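PDB 5EYN: fructokinase from Vibrio cholerae serotype O1, which phosphorylates fructose at the expense of ATP, as a sugar kinase of the PfkB (ribokinase-like) family that binds calcium. Local coordinates for residues 172-177 with 204-209; 197-202 with 228-233; 145-150 with 177-182; 24-29 with 45-50. One frame throughout, in Å; residues are numbered along the deposited sequence.

Interaction 1: 172-177 with 204-209. With CA (calcium ion), chain C; FRU (beta-D-fructofuranose), chain B; BEF (beryllium trifluoride ion), chain D.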
loop_
_atom_site.group_PDB
_atom_site.type_symbol
_atom_site.label_atom_id
_atom_site.label_comp_id
_atom_site.label_asym_id
_atom_site.label_seq_id
_atom_site.Cartn_x
_atom_site.Cartn_y
_atom_site.Cartn_z
ATOM N N ASP A 172 24.993 -0.819 2.387
ATOM C CA ASP A 172 24.396 -0.588 3.699
ATOM C C ASP A 172 23.296 -1.627 3.817
ATOM O O ASP A 172 22.267 -1.501 3.173
ATOM C CB ASP A 172 23.813 0.828 3.769
ATOM C CG ASP A 172 23.050 1.113 5.037
ATOM O OD1 ASP A 172 22.879 0.211 5.869
ATOM O OD2 ASP A 172 22.597 2.265 5.162
ATOM N N PRO A 173 23.539 -2.690 4.592
ATOM C CA PRO A 173 22.515 -3.737 4.656
ATOM C C PRO A 173 21.102 -3.171 4.871
ATOM O O PRO A 173 20.192 -3.554 4.147
ATOM C CB PRO A 173 23.016 -4.623 5.794
ATOM C CG PRO A 173 24.526 -4.552 5.642
ATOM C CD PRO A 173 24.804 -3.112 5.226
ATOM N N ASN A 174 20.908 -2.273 5.819
ATOM C CA ASN A 174 19.613 -1.627 5.956
ATOM C C ASN A 174 18.515 -2.689 5.995
ATOM O O ASN A 174 17.592 -2.721 5.177
ATOM C CB ASN A 174 19.380 -0.654 4.798
ATOM C CG ASN A 174 18.995 0.707 5.256
ATOM O OD1 ASN A 174 18.573 0.902 6.401
ATOM N ND2 ASN A 174 19.191 1.677 4.382
ATOM N N LEU A 175 18.632 -3.567 6.970
ATOM C CA LEU A 175 17.832 -4.770 6.982
ATOM C C LEU A 175 16.363 -4.524 7.193
ATOM O O LEU A 175 15.971 -3.793 8.098
ATOM C CB LEU A 175 18.326 -5.722 8.059
ATOM C CG LEU A 175 19.785 -6.141 7.939
ATOM C CD1 LEU A 175 20.144 -7.075 9.099
ATOM C CD2 LEU A 175 20.081 -6.784 6.581
ATOM N N ARG A 176 15.555 -5.156 6.351
ATOM C CA ARG A 176 14.107 -5.143 6.452
ATOM C C ARG A 176 13.635 -6.566 6.153
ATOM O O ARG A 176 13.288 -6.906 5.015
ATOM C CB ARG A 176 13.503 -4.145 5.459
ATOM C CG ARG A 176 14.083 -2.724 5.531
ATOM C CD ARG A 176 13.650 -1.950 6.766
ATOM N NE ARG A 176 14.110 -0.581 6.619
ATOM C CZ ARG A 176 15.291 -0.129 7.012
ATOM N NH1 ARG A 176 16.143 -0.888 7.672
ATOM N NH2 ARG A 176 15.615 1.129 6.766
ATOM N N GLU A 177 13.651 -7.408 7.177
ATOM C CA GLU A 177 13.486 -8.850 6.976
ATOM C C GLU A 177 12.181 -9.200 6.298
ATOM O O GLU A 177 12.139 -10.139 5.511
ATOM C CB GLU A 177 13.564 -9.592 8.317
ATOM C CG GLU A 177 13.541 -11.108 8.208
ATOM C CD GLU A 177 13.636 -11.759 9.569
ATOM O OE1 GLU A 177 12.697 -11.592 10.376
ATOM O OE2 GLU A 177 14.662 -12.410 9.841
ATOM N N GLU A 204 24.911 -0.612 14.716
ATOM C CA GLU A 204 25.460 -1.520 15.716
ATOM C C GLU A 204 24.627 -2.798 15.760
ATOM O O GLU A 204 25.154 -3.908 15.814
ATOM C CB GLU A 204 25.464 -0.825 17.083
ATOM C CG GLU A 204 25.928 -1.673 18.243
ATOM C CD GLU A 204 26.032 -0.875 19.535
ATOM O OE1 GLU A 204 25.812 0.359 19.498
ATOM O OE2 GLU A 204 26.337 -1.483 20.580
ATOM N N GLU A 205 23.312 -2.631 15.732
ATOM C CA GLU A 205 22.412 -3.765 15.812
ATOM C C GLU A 205 22.545 -4.676 14.581
ATOM O O GLU A 205 22.573 -5.886 14.696
ATOM C CB GLU A 205 20.978 -3.250 15.977
ATOM C CG GLU A 205 20.712 -2.504 17.303
ATOM C CD GLU A 205 21.288 -1.079 17.396
ATOM O OE1 GLU A 205 21.681 -0.468 16.374
ATOM O OE2 GLU A 205 21.324 -0.560 18.539
ATOM N N GLU A 206 22.654 -4.092 13.402
ATOM C CA GLU A 206 22.775 -4.888 12.191
ATOM C C GLU A 206 24.080 -5.685 12.167
ATOM O O GLU A 206 24.106 -6.818 11.706
ATOM C CB GLU A 206 22.658 -3.983 10.967
ATOM C CG GLU A 206 21.249 -3.508 10.736
ATOM C CD GLU A 206 21.146 -2.329 9.786
ATOM O OE1 GLU A 206 20.090 -2.204 9.149
ATOM O OE2 GLU A 206 22.103 -1.529 9.683
ATOM N N LEU A 207 25.175 -5.072 12.593
ATOM C CA LEU A 207 26.458 -5.758 12.599
ATOM C C LEU A 207 26.362 -6.974 13.488
ATOM O O LEU A 207 26.777 -8.066 13.107
ATOM C CB LEU A 207 27.564 -4.835 13.098
ATOM C CG LEU A 207 28.915 -5.512 13.305
ATOM C CD1 LEU A 207 29.417 -6.086 11.998
ATOM C CD2 LEU A 207 29.924 -4.538 13.884
ATOM N N GLN A 208 25.791 -6.799 14.673
ATOM C CA GLN A 208 25.677 -7.913 15.608
ATOM C C GLN A 208 24.753 -9.006 15.084
ATOM O O GLN A 208 25.053 -10.185 15.209
ATOM C CB GLN A 208 25.228 -7.424 16.988
ATOM C CG GLN A 208 26.309 -6.603 17.657
ATOM C CD GLN A 208 25.973 -6.161 19.064
ATOM O OE1 GLN A 208 25.091 -6.719 19.726
ATOM N NE2 GLN A 208 26.690 -5.152 19.537
ATOM N N PHE A 209 23.640 -8.609 14.484
ATOM C CA PHE A 209 22.690 -9.571 13.935
ATOM C C PHE A 209 23.342 -10.392 12.829
ATOM O O PHE A 209 23.232 -11.605 12.798
ATOM C CB PHE A 209 21.462 -8.847 13.387
ATOM C CG PHE A 209 20.451 -9.761 12.771
ATOM C CD1 PHE A 209 19.517 -10.413 13.561
ATOM C CD2 PHE A 209 20.432 -9.976 11.406
ATOM C CE1 PHE A 209 18.589 -11.252 13.002
ATOM C CE2 PHE A 209 19.490 -10.819 10.840
ATOM C CZ PHE A 209 18.576 -11.457 11.639
HETATM CA CA CA C . 19.451 2.062 8.206
HETATM C C1 FRU B . 13.108 0.918 2.932
HETATM C C2 FRU B . 12.906 1.955 4.029
HETATM C C3 FRU B . 12.028 3.145 3.698
HETATM C C4 FRU B . 12.675 4.303 4.383
HETATM C C5 FRU B . 14.103 3.881 4.404
HETATM C C6 FRU B . 14.879 4.377 5.600
HETATM O O1 FRU B . 13.836 1.443 1.866
HETATM O O2 FRU B . 12.359 1.275 5.117
HETATM O O3 FRU B . 10.725 2.847 4.102
HETATM O O4 FRU B . 12.547 5.504 3.701
HETATM O O5 FRU B . 14.161 2.466 4.354
HETATM O O6 FRU B . 16.211 3.929 5.572
HETATM BE BE BEF D . 17.648 4.541 8.589
HETATM F F1 BEF D . 16.347 4.994 9.280
HETATM F F2 BEF D . 17.954 5.315 7.271
HETATM F F3 BEF D . 17.535 3.117 8.083
HETATM O O HOH W 1 21.613 0.771 8.173
HETATM O O HOH W 2 20.666 3.434 6.706
HETATM O O HOH W 3 17.680 -3.044 10.322
HETATM O O HOH W 4 18.552 0.071 9.269
HETATM O O HOH W 5 20.010 3.323 10.202
#
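E206 reaches from the helix to the loop and takes the backbone N-H of L175 on its OE1, N to OE1 3.0 Å, with an N-H...O angle of 152°. The donor sits above the carboxylate plane, and the CA of N174 packs against the same oxygen at 3.3 Å. The closely packed part lies around L175: its side chain and that of E206 run alongside one another in opposite directions, L175 CD1 and CG each 4.1 Å from E206 CG, while L175 CD1 comes 3.7 Å from CD2 of F209. CG of F209 stands anti to its backbone N (chi1 178°). L186 and V190 of helix 186-194 also pack on L175. Outward, the contact thins to the exposed E177, whose OE2 lies near F209 CZ.

The other side is wet. One water donates to both D172 OD1 and E206 OE2, and another links R176 NH1 to E206 OE1; both are calcium ligands. E206 OE2 also accepts from the S203 backbone N. Calcium is bound directly by N174 OD1 at 2.3 Å, whereas the carboxylates of D172 and E206 serve it through water, probably easing their mutual repulsion. N174 ND2 is tied to D266. R176 bonds through NE to fructose O2 (3.0 Å, 172°), and its NH2 reaches fructose O5 and fluorine F3 of the beryllium trifluoride. This is the metal and phosphoryl-transfer side of a ribokinase-fold active site.

Interaction 2: 197-202 with 228-233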
loop_
_atom_site.group_PDB
_atom_site.type_symbol
_atom_site.label_atom_id
_atom_site.label_comp_id
_atom_site.label_asym_id
_atom_site.label_seq_id
_atom_site.Cartn_x
_atom_site.Cartn_y
_atom_site.Cartn_z
ATOM N N ALA A 197 31.990 -5.374 -1.237
ATOM C CA ALA A 197 31.939 -3.932 -1.101
ATOM C C ALA A 197 33.285 -3.329 -0.703
ATOM O O ALA A 197 34.086 -3.946 -0.002
ATOM C CB ALA A 197 30.866 -3.568 -0.089
ATOM N N ASP A 198 33.519 -2.108 -1.169
ATOM C CA ASP A 198 34.618 -1.284 -0.688
ATOM C C ASP A 198 34.302 -0.596 0.629
ATOM O O ASP A 198 35.187 -0.404 1.464
ATOM C CB ASP A 198 34.941 -0.231 -1.738
ATOM C CG ASP A 198 35.451 -0.835 -3.009
ATOM O OD1 ASP A 198 36.647 -1.211 -3.020
ATOM O OD2 ASP A 198 34.678 -0.931 -3.984
ATOM N N VAL A 199 33.038 -0.212 0.787
ATOM C CA VAL A 199 32.562 0.468 1.981
ATOM C C VAL A 199 31.312 -0.237 2.468
ATOM O O VAL A 199 30.404 -0.494 1.672
ATOM C CB VAL A 199 32.194 1.926 1.654
ATOM C CG1 VAL A 199 31.633 2.658 2.875
ATOM C CG2 VAL A 199 33.392 2.684 1.119
ATOM N N VAL A 200 31.258 -0.563 3.758
ATOM C CA VAL A 200 30.051 -1.142 4.323
ATOM C C VAL A 200 29.703 -0.339 5.569
ATOM O O VAL A 200 30.574 -0.074 6.406
ATOM C CB VAL A 200 30.230 -2.626 4.690
ATOM C CG1 VAL A 200 28.925 -3.196 5.226
ATOM C CG2 VAL A 200 30.722 -3.406 3.495
ATOM N N LYS A 201 28.437 0.052 5.665
ATOM C CA LYS A 201 27.904 0.761 6.821
ATOM C C LYS A 201 26.868 -0.136 7.476
ATOM O O LYS A 201 25.961 -0.631 6.803
ATOM C CB LYS A 201 27.279 2.084 6.389
ATOM C CG LYS A 201 26.678 2.908 7.537
ATOM C CD LYS A 201 25.256 2.450 7.902
ATOM C CE LYS A 201 24.414 3.500 8.566
ATOM N NZ LYS A 201 22.982 3.141 8.526
ATOM N N PHE A 202 27.048 -0.350 8.776
ATOM C CA PHE A 202 26.123 -1.114 9.597
ATOM C C PHE A 202 25.635 -0.209 10.706
ATOM O O PHE A 202 26.400 0.604 11.197
ATOM C CB PHE A 202 26.824 -2.261 10.340
ATOM C CG PHE A 202 27.531 -3.278 9.481
ATOM C CD1 PHE A 202 26.860 -4.391 9.011
ATOM C CD2 PHE A 202 28.883 -3.174 9.254
ATOM C CE1 PHE A 202 27.518 -5.364 8.285
ATOM C CE2 PHE A 202 29.553 -4.154 8.534
ATOM C CZ PHE A 202 28.863 -5.242 8.042
ATOM N N ILE A 228 37.553 -5.713 4.298
ATOM C CA ILE A 228 36.760 -4.595 3.808
ATOM C C ILE A 228 37.550 -3.311 4.033
ATOM O O ILE A 228 37.992 -3.041 5.139
ATOM C CB ILE A 228 35.406 -4.483 4.552
ATOM C CG1 ILE A 228 34.610 -5.790 4.465
ATOM C CG2 ILE A 228 34.570 -3.369 3.988
ATOM C CD1 ILE A 228 33.542 -5.883 5.512
ATOM N N PRO A 229 37.751 -2.520 2.976
ATOM C CA PRO A 229 38.583 -1.321 3.101
ATOM C C PRO A 229 38.056 -0.319 4.131
ATOM O O PRO A 229 38.846 0.231 4.895
ATOM C CB PRO A 229 38.558 -0.738 1.688
ATOM C CG PRO A 229 38.345 -1.913 0.813
ATOM C CD PRO A 229 37.405 -2.797 1.574
ATOM N N LEU A 230 36.747 -0.109 4.163
ATOM C CA LEU A 230 36.159 0.820 5.108
ATOM C C LEU A 230 34.855 0.281 5.645
ATOM O O LEU A 230 33.931 0.009 4.886
ATOM C CB LEU A 230 35.906 2.166 4.440
ATOM C CG LEU A 230 35.116 3.200 5.247
ATOM C CD1 LEU A 230 35.791 3.505 6.586
ATOM C CD2 LEU A 230 34.951 4.467 4.436
ATOM N N VAL A 231 34.790 0.129 6.964
ATOM C CA VAL A 231 33.568 -0.254 7.650
ATOM C C VAL A 231 33.218 0.883 8.587
ATOM O O VAL A 231 34.069 1.401 9.315
ATOM C CB VAL A 231 33.739 -1.559 8.459
ATOM C CG1 VAL A 231 32.548 -1.801 9.359
ATOM C CG2 VAL A 231 33.924 -2.748 7.533
ATOM N N VAL A 232 31.955 1.282 8.560
ATOM C CA VAL A 232 31.466 2.280 9.476
ATOM C C VAL A 232 30.308 1.656 10.234
ATOM O O VAL A 232 29.436 1.039 9.631
ATOM C CB VAL A 232 31.002 3.524 8.728
ATOM C CG1 VAL A 232 30.464 4.546 9.708
ATOM C CG2 VAL A 232 32.142 4.098 7.926
ATOM N N VAL A 233 30.325 1.778 11.554
ATOM C CA VAL A 233 29.244 1.289 12.383
ATOM C C VAL A 233 28.620 2.498 13.046
ATOM O O VAL A 233 29.271 3.181 13.850
ATOM C CB VAL A 233 29.737 0.314 13.475
ATOM C CG1 VAL A 233 28.544 -0.268 14.236
ATOM C CG2 VAL A 233 30.593 -0.788 12.867
#
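V231 CG1 stands anti to its backbone N (chi1 170°), and F202 CG lies anti to its carbonyl carbon (chi1 -59°). V231 CG1 lies at the edge of the F202 ring, in its plane, 3.9 Å from CE2. CG1 of V200 lies over one face of that ring, displaced toward the rim. V200, F202 and V231 share one face of the sheet; there the side chains of V200 and I228, which precedes its strand, cross at about a right angle, CG2 to CG2 3.9 Å. On the other face V199 and L230 run alongside one another in the same direction, V199 CG2 to L230 CD2 4.1 Å.

Strands 199-202 and 230-233 run parallel, 13° apart. L230 N bonds to D198 O, V200 N to L230 O, V232 N to V200 O, and F202 N to V232 O. Helix 204-211 packs on F202, and helix 264-278 covers V199 and V232. K201, on the V199 face, is a residue of an ADP site, about 5 Å from the bound ADP; its amine turns off to a long, weak ion pair with D172, which probably offsets part of its charge. A buried seam of four backbone hydrogen bonds thus joins largely apolar faces.

Interaction 3: 145-150 with 177-182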
loop_
_atom_site.group_PDB
_atom_site.type_symbol
_atom_site.label_atom_id
_atom_site.label_comp_id
_atom_site.label_asym_id
_atom_site.label_seq_id
_atom_site.Cartn_x
_atom_site.Cartn_y
_atom_site.Cartn_z
ATOM N N ALA A 145 17.328 -4.699 -2.165
ATOM C CA ALA A 145 17.583 -5.029 -3.560
ATOM C C ALA A 145 17.971 -6.491 -3.736
ATOM O O ALA A 145 17.852 -7.028 -4.828
ATOM C CB ALA A 145 18.676 -4.127 -4.112
ATOM N N LEU A 146 18.421 -7.111 -2.654
ATOM C CA LEU A 146 18.830 -8.503 -2.646
ATOM C C LEU A 146 17.743 -9.419 -2.123
ATOM O O LEU A 146 17.958 -10.609 -2.010
ATOM C CB LEU A 146 20.043 -8.661 -1.740
ATOM C CG LEU A 146 21.179 -7.671 -1.998
ATOM C CD1 LEU A 146 22.320 -7.916 -1.028
ATOM C CD2 LEU A 146 21.665 -7.753 -3.447
ATOM N N ALA A 147 16.573 -8.890 -1.776
ATOM C CA ALA A 147 15.607 -9.709 -1.055
ATOM C C ALA A 147 14.995 -10.826 -1.887
ATOM O O ALA A 147 14.808 -11.922 -1.371
ATOM C CB ALA A 147 14.508 -8.839 -0.424
ATOM N N ASN A 148 14.628 -10.527 -3.132
ATOM C CA ASN A 148 13.971 -11.512 -3.983
ATOM C C ASN A 148 14.503 -11.415 -5.387
ATOM O O ASN A 148 15.095 -10.416 -5.767
ATOM C CB ASN A 148 12.464 -11.292 -4.003
ATOM C CG ASN A 148 11.865 -11.317 -2.627
ATOM O OD1 ASN A 148 11.640 -12.379 -2.039
ATOM N ND2 ASN A 148 11.595 -10.146 -2.101
ATOM N N GLN A 149 14.300 -12.477 -6.156
ATOM C CA GLN A 149 14.620 -12.450 -7.567
ATOM C C GLN A 149 13.506 -11.799 -8.357
ATOM O O GLN A 149 12.349 -11.888 -7.965
ATOM C CB GLN A 149 14.798 -13.877 -8.081
ATOM C CG GLN A 149 15.884 -14.657 -7.384
ATOM C CD GLN A 149 17.277 -14.119 -7.676
ATOM O OE1 GLN A 149 17.455 -13.150 -8.424
ATOM N NE2 GLN A 149 18.265 -14.710 -7.041
ATOM N N PRO A 150 13.827 -11.196 -9.514
ATOM C CA PRO A 150 15.150 -11.136 -10.135
ATOM C C PRO A 150 16.061 -10.032 -9.608
ATOM O O PRO A 150 17.225 -9.950 -10.002
ATOM C CB PRO A 150 14.822 -10.871 -11.608
ATOM C CG PRO A 150 13.552 -10.063 -11.551
ATOM C CD PRO A 150 12.776 -10.683 -10.413
ATOM N N GLU A 177 13.651 -7.408 7.177
ATOM C CA GLU A 177 13.486 -8.850 6.976
ATOM C C GLU A 177 12.181 -9.200 6.298
ATOM O O GLU A 177 12.139 -10.139 5.511
ATOM C CB GLU A 177 13.564 -9.592 8.317
ATOM C CG GLU A 177 13.541 -11.108 8.208
ATOM C CD GLU A 177 13.636 -11.759 9.569
ATOM O OE1 GLU A 177 12.697 -11.592 10.376
ATOM O OE2 GLU A 177 14.662 -12.410 9.841
ATOM N N GLU A 178 11.104 -8.473 6.597
ATOM C CA GLU A 178 9.799 -8.906 6.103
ATOM C C GLU A 178 9.678 -8.834 4.585
ATOM O O GLU A 178 8.786 -9.444 4.001
ATOM C CB GLU A 178 8.656 -8.124 6.739
ATOM C CG GLU A 178 8.440 -6.741 6.118
ATOM C CD GLU A 178 6.996 -6.265 6.294
ATOM O OE1 GLU A 178 6.027 -6.894 5.772
ATOM O OE2 GLU A 178 6.822 -5.271 6.979
ATOM N N VAL A 179 10.574 -8.102 3.942
ATOM C CA VAL A 179 10.545 -7.985 2.488
ATOM C C VAL A 179 11.002 -9.288 1.797
ATOM O O VAL A 179 10.690 -9.524 0.627
ATOM C CB VAL A 179 11.433 -6.775 2.068
ATOM C CG1 VAL A 179 11.556 -6.630 0.562
ATOM C CG2 VAL A 179 10.875 -5.512 2.673
ATOM N N TRP A 180 11.751 -10.121 2.511
ATOM C CA TRP A 180 12.299 -11.365 1.974
ATOM C C TRP A 180 11.232 -12.442 1.962
ATOM O O TRP A 180 10.666 -12.774 2.993
ATOM C CB TRP A 180 13.478 -11.828 2.843
ATOM C CG TRP A 180 14.614 -10.878 2.805
ATOM C CD1 TRP A 180 14.632 -9.598 3.280
ATOM C CD2 TRP A 180 15.890 -11.097 2.212
ATOM N NE1 TRP A 180 15.846 -9.017 3.021
ATOM C CE2 TRP A 180 16.635 -9.909 2.361
ATOM C CE3 TRP A 180 16.479 -12.182 1.565
ATOM C CZ2 TRP A 180 17.936 -9.781 1.898
ATOM C CZ3 TRP A 180 17.784 -12.052 1.108
ATOM C CH2 TRP A 180 18.490 -10.860 1.267
ATOM N N SER A 181 10.951 -13.009 0.794
ATOM C CA SER A 181 10.029 -14.130 0.749
ATOM C C SER A 181 10.641 -15.364 1.419
ATOM O O SER A 181 9.901 -16.203 1.937
ATOM C CB SER A 181 9.559 -14.395 -0.682
ATOM O OG SER A 181 10.564 -14.930 -1.505
ATOM N N GLU A 182 11.976 -15.437 1.439
ATOM C CA GLU A 182 12.728 -16.506 2.082
ATOM C C GLU A 182 13.658 -15.870 3.106
ATOM O O GLU A 182 14.834 -15.662 2.826
ATOM C CB GLU A 182 13.562 -17.259 1.046
ATOM C CG GLU A 182 12.782 -17.769 -0.166
ATOM C CD GLU A 182 11.874 -18.941 0.146
ATOM O OE1 GLU A 182 12.041 -19.593 1.202
ATOM O OE2 GLU A 182 10.981 -19.220 -0.684
HETATM O O HOH W 6 13.747 -14.277 -0.505
#
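A147 lies over one face of the W180 indole: its CA sits 3.5 Å from the centroid of the six-membered ring and 8° off the ring normal, a CH-pi contact. Its CB lies over the five-membered ring, 3.7 Å from W180 CE2, and also touches V179 CG1. At the far end of the ring, L146 O approaches W180 CH2 at 3.3 Å. Beside this CH-pi contact, the N148 amide holds the second loop by both its ends. OD1 accepts from the backbone N of S181 on a lone pair in the carbonyl plane, N to OD1 3.0 Å, and from S181 OG at 2.8 Å. ND2 donates to V179 O at 2.9 Å, and with that oxygen in the amide plane these bonds fix how the amide is turned.

The two loops follow the neighbouring parallel strands 138-142 and 168-172 of the central sheet, in the ribokinase-like alpha/beta fold. One water donates to A147 O and accepts from E182 N, bridging the two backbones. Farther out, Q123 takes a bond from N148 ND2, while R152 of helix 151-165 binds L146 O and A147 O. E178 makes salt bridges to K118 and to R97 of the second subunit.

Interaction 4: 24-29 with 45-50. With FRU (beta-D-fructofuranose), chain B.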
loop_
_atom_site.group_PDB
_atom_site.type_symbol
_atom_site.label_atom_id
_atom_site.label_comp_id
_atom_site.label_asym_id
_atom_site.label_seq_id
_atom_site.Cartn_x
_atom_site.Cartn_y
_atom_site.Cartn_z
ATOM N N THR A 24 20.788 2.330 -6.548
ATOM C CA THR A 24 19.794 1.429 -7.089
ATOM C C THR A 24 19.023 0.774 -5.964
ATOM O O THR A 24 19.540 0.617 -4.862
ATOM C CB THR A 24 20.443 0.353 -7.989
ATOM O OG1 THR A 24 19.442 -0.474 -8.567
ATOM C CG2 THR A 24 21.414 -0.543 -7.220
ATOM N N GLY A 25 17.769 0.423 -6.238
ATOM C CA GLY A 25 16.954 -0.273 -5.265
ATOM C C GLY A 25 15.556 0.282 -5.234
ATOM O O GLY A 25 14.965 0.544 -6.280
ATOM N N ASP A 26 15.043 0.466 -4.028
ATOM C CA ASP A 26 13.642 0.810 -3.816
ATOM C C ASP A 26 13.422 2.273 -3.511
ATOM O O ASP A 26 13.900 2.772 -2.510
ATOM C CB ASP A 26 13.038 -0.039 -2.692
ATOM C CG ASP A 26 13.756 0.097 -1.349
ATOM O OD1 ASP A 26 13.035 0.192 -0.308
ATOM O OD2 ASP A 26 15.012 0.056 -1.299
ATOM N N ALA A 27 12.700 2.926 -4.407
ATOM C CA ALA A 27 12.065 4.200 -4.125
ATOM C C ALA A 27 10.673 3.885 -3.586
ATOM O O ALA A 27 9.948 3.082 -4.164
ATOM C CB ALA A 27 11.995 5.048 -5.384
ATOM N N VAL A 28 10.308 4.476 -2.455
ATOM C CA VAL A 28 9.087 4.097 -1.777
ATOM C C VAL A 28 8.356 5.313 -1.277
ATOM O O VAL A 28 8.958 6.356 -1.050
ATOM C CB VAL A 28 9.350 3.188 -0.576
ATOM C CG1 VAL A 28 10.462 2.167 -0.849
ATOM C CG2 VAL A 28 9.630 3.952 0.665
ATOM N N VAL A 29 7.053 5.164 -1.105
ATOM C CA VAL A 29 6.291 6.157 -0.367
ATOM C C VAL A 29 6.155 5.697 1.073
ATOM O O VAL A 29 5.598 4.629 1.354
ATOM C CB VAL A 29 4.911 6.448 -1.010
ATOM C CG1 VAL A 29 4.041 7.263 -0.079
ATOM C CG2 VAL A 29 5.094 7.171 -2.338
ATOM N N GLY A 45 12.562 5.498 0.689
ATOM C CA GLY A 45 13.265 4.376 0.086
ATOM C C GLY A 45 14.759 4.635 0.207
ATOM O O GLY A 45 15.269 5.596 -0.346
ATOM N N ALA A 46 15.469 3.768 0.922
ATOM C CA ALA A 46 16.839 4.080 1.316
ATOM C C ALA A 46 17.740 4.547 0.172
ATOM O O ALA A 46 18.379 5.577 0.298
ATOM C CB ALA A 46 17.479 2.927 2.067
ATOM N N PRO A 47 17.812 3.810 -0.952
ATOM C CA PRO A 47 18.720 4.319 -1.990
ATOM C C PRO A 47 18.255 5.649 -2.602
ATOM O O PRO A 47 19.083 6.462 -3.015
ATOM C CB PRO A 47 18.742 3.191 -3.024
ATOM C CG PRO A 47 17.545 2.408 -2.768
ATOM C CD PRO A 47 17.236 2.503 -1.313
ATOM N N ALA A 48 16.949 5.879 -2.652
ATOM C CA ALA A 48 16.440 7.174 -3.122
ATOM C C ALA A 48 16.829 8.283 -2.145
ATOM O O ALA A 48 17.235 9.378 -2.547
ATOM C CB ALA A 48 14.934 7.111 -3.303
ATOM N N ASN A 49 16.729 7.978 -0.857
ATOM C CA ASN A 49 17.121 8.911 0.190
ATOM C C ASN A 49 18.578 9.274 0.046
ATOM O O ASN A 49 18.956 10.447 0.138
ATOM C CB ASN A 49 16.892 8.281 1.567
ATOM C CG ASN A 49 15.434 7.995 1.861
ATOM O OD1 ASN A 49 14.533 8.609 1.301
ATOM N ND2 ASN A 49 15.205 7.071 2.778
ATOM N N VAL A 50 19.433 8.277 -0.173
ATOM C CA VAL A 50 20.852 8.541 -0.354
ATOM C C VAL A 50 21.103 9.417 -1.586
ATOM O O VAL A 50 21.918 10.357 -1.555
ATOM C CB VAL A 50 21.657 7.231 -0.441
ATOM C CG1 VAL A 50 23.114 7.537 -0.698
ATOM C CG2 VAL A 50 21.519 6.431 0.857
HETATM C C1 FRU B . 13.108 0.918 2.932
HETATM C C2 FRU B . 12.906 1.955 4.029
HETATM C C3 FRU B . 12.028 3.145 3.698
HETATM C C4 FRU B . 12.675 4.303 4.383
HETATM C C5 FRU B . 14.103 3.881 4.404
HETATM C C6 FRU B . 14.879 4.377 5.600
HETATM O O1 FRU B . 13.836 1.443 1.866
HETATM O O2 FRU B . 12.359 1.275 5.117
HETATM O O3 FRU B . 10.725 2.847 4.102
HETATM O O4 FRU B . 12.547 5.504 3.701
HETATM O O5 FRU B . 14.161 2.466 4.354
HETATM O O6 FRU B . 16.211 3.929 5.572
#
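G45, in the N-cap position of helix 46-56, brings its CA to 4.4 Å from the CA of A27 at a positive phi, where a CB would clash with D26 O. No hydrogen bond crosses between the segments; G45 CA approaches D26 O at 3.1 Å in a CA-H...O contact, and D26 O is otherwise buried without a partner.

The P47 ring fills the bend of 24-26. Its CB meets T24 O, its CG lies over G25, and its CD comes 3.3 Å from D26 OD2, the two side chains crossing at about a right angle. V28 sets CG2 against the backbone N of G45 at 3.3 Å, and A27 and A48 touch through CB atoms.

D26 CG stands between its backbone N and carbonyl carbon (chi1 58°). D26 OD1 accepts from fructose O1 at 2.6 Å, and A46 N donates to the same oxygen at 3.0 Å. G45 N reaches fructose O4 in a nearly straight bond of 172°, joined there by N49 ND2 at 3.2 Å; D30 and D266 also bind the sugar. Aspartate from one segment and the first N-H groups of a helix from the other together form the sugar-binding site characteristic of PfkB kinases.

How the interactions relate
Along the chain interaction 4 closes first; the segments of interaction 3 then alternate with those of interaction 1, and these with interaction 2. Interactions 1 and 3 share E177 in the loop after strand 168-172, their centres about 14 Å apart. Interactions 1 and 2, about 13 Å apart between centres, meet where strand 199-203 runs into helix 204-211. Interaction 4 lies about 17 Å from interaction 1, centre to centre; N174 touches A46, and both contacts hold fructose. The large sheet frames 197-202 with 228-233; loops at the ends of its strands carry the metal, while the sugar lies where the small sheet's strands meet helix 46-56. Interaction 3 lies farther out, near the second subunit.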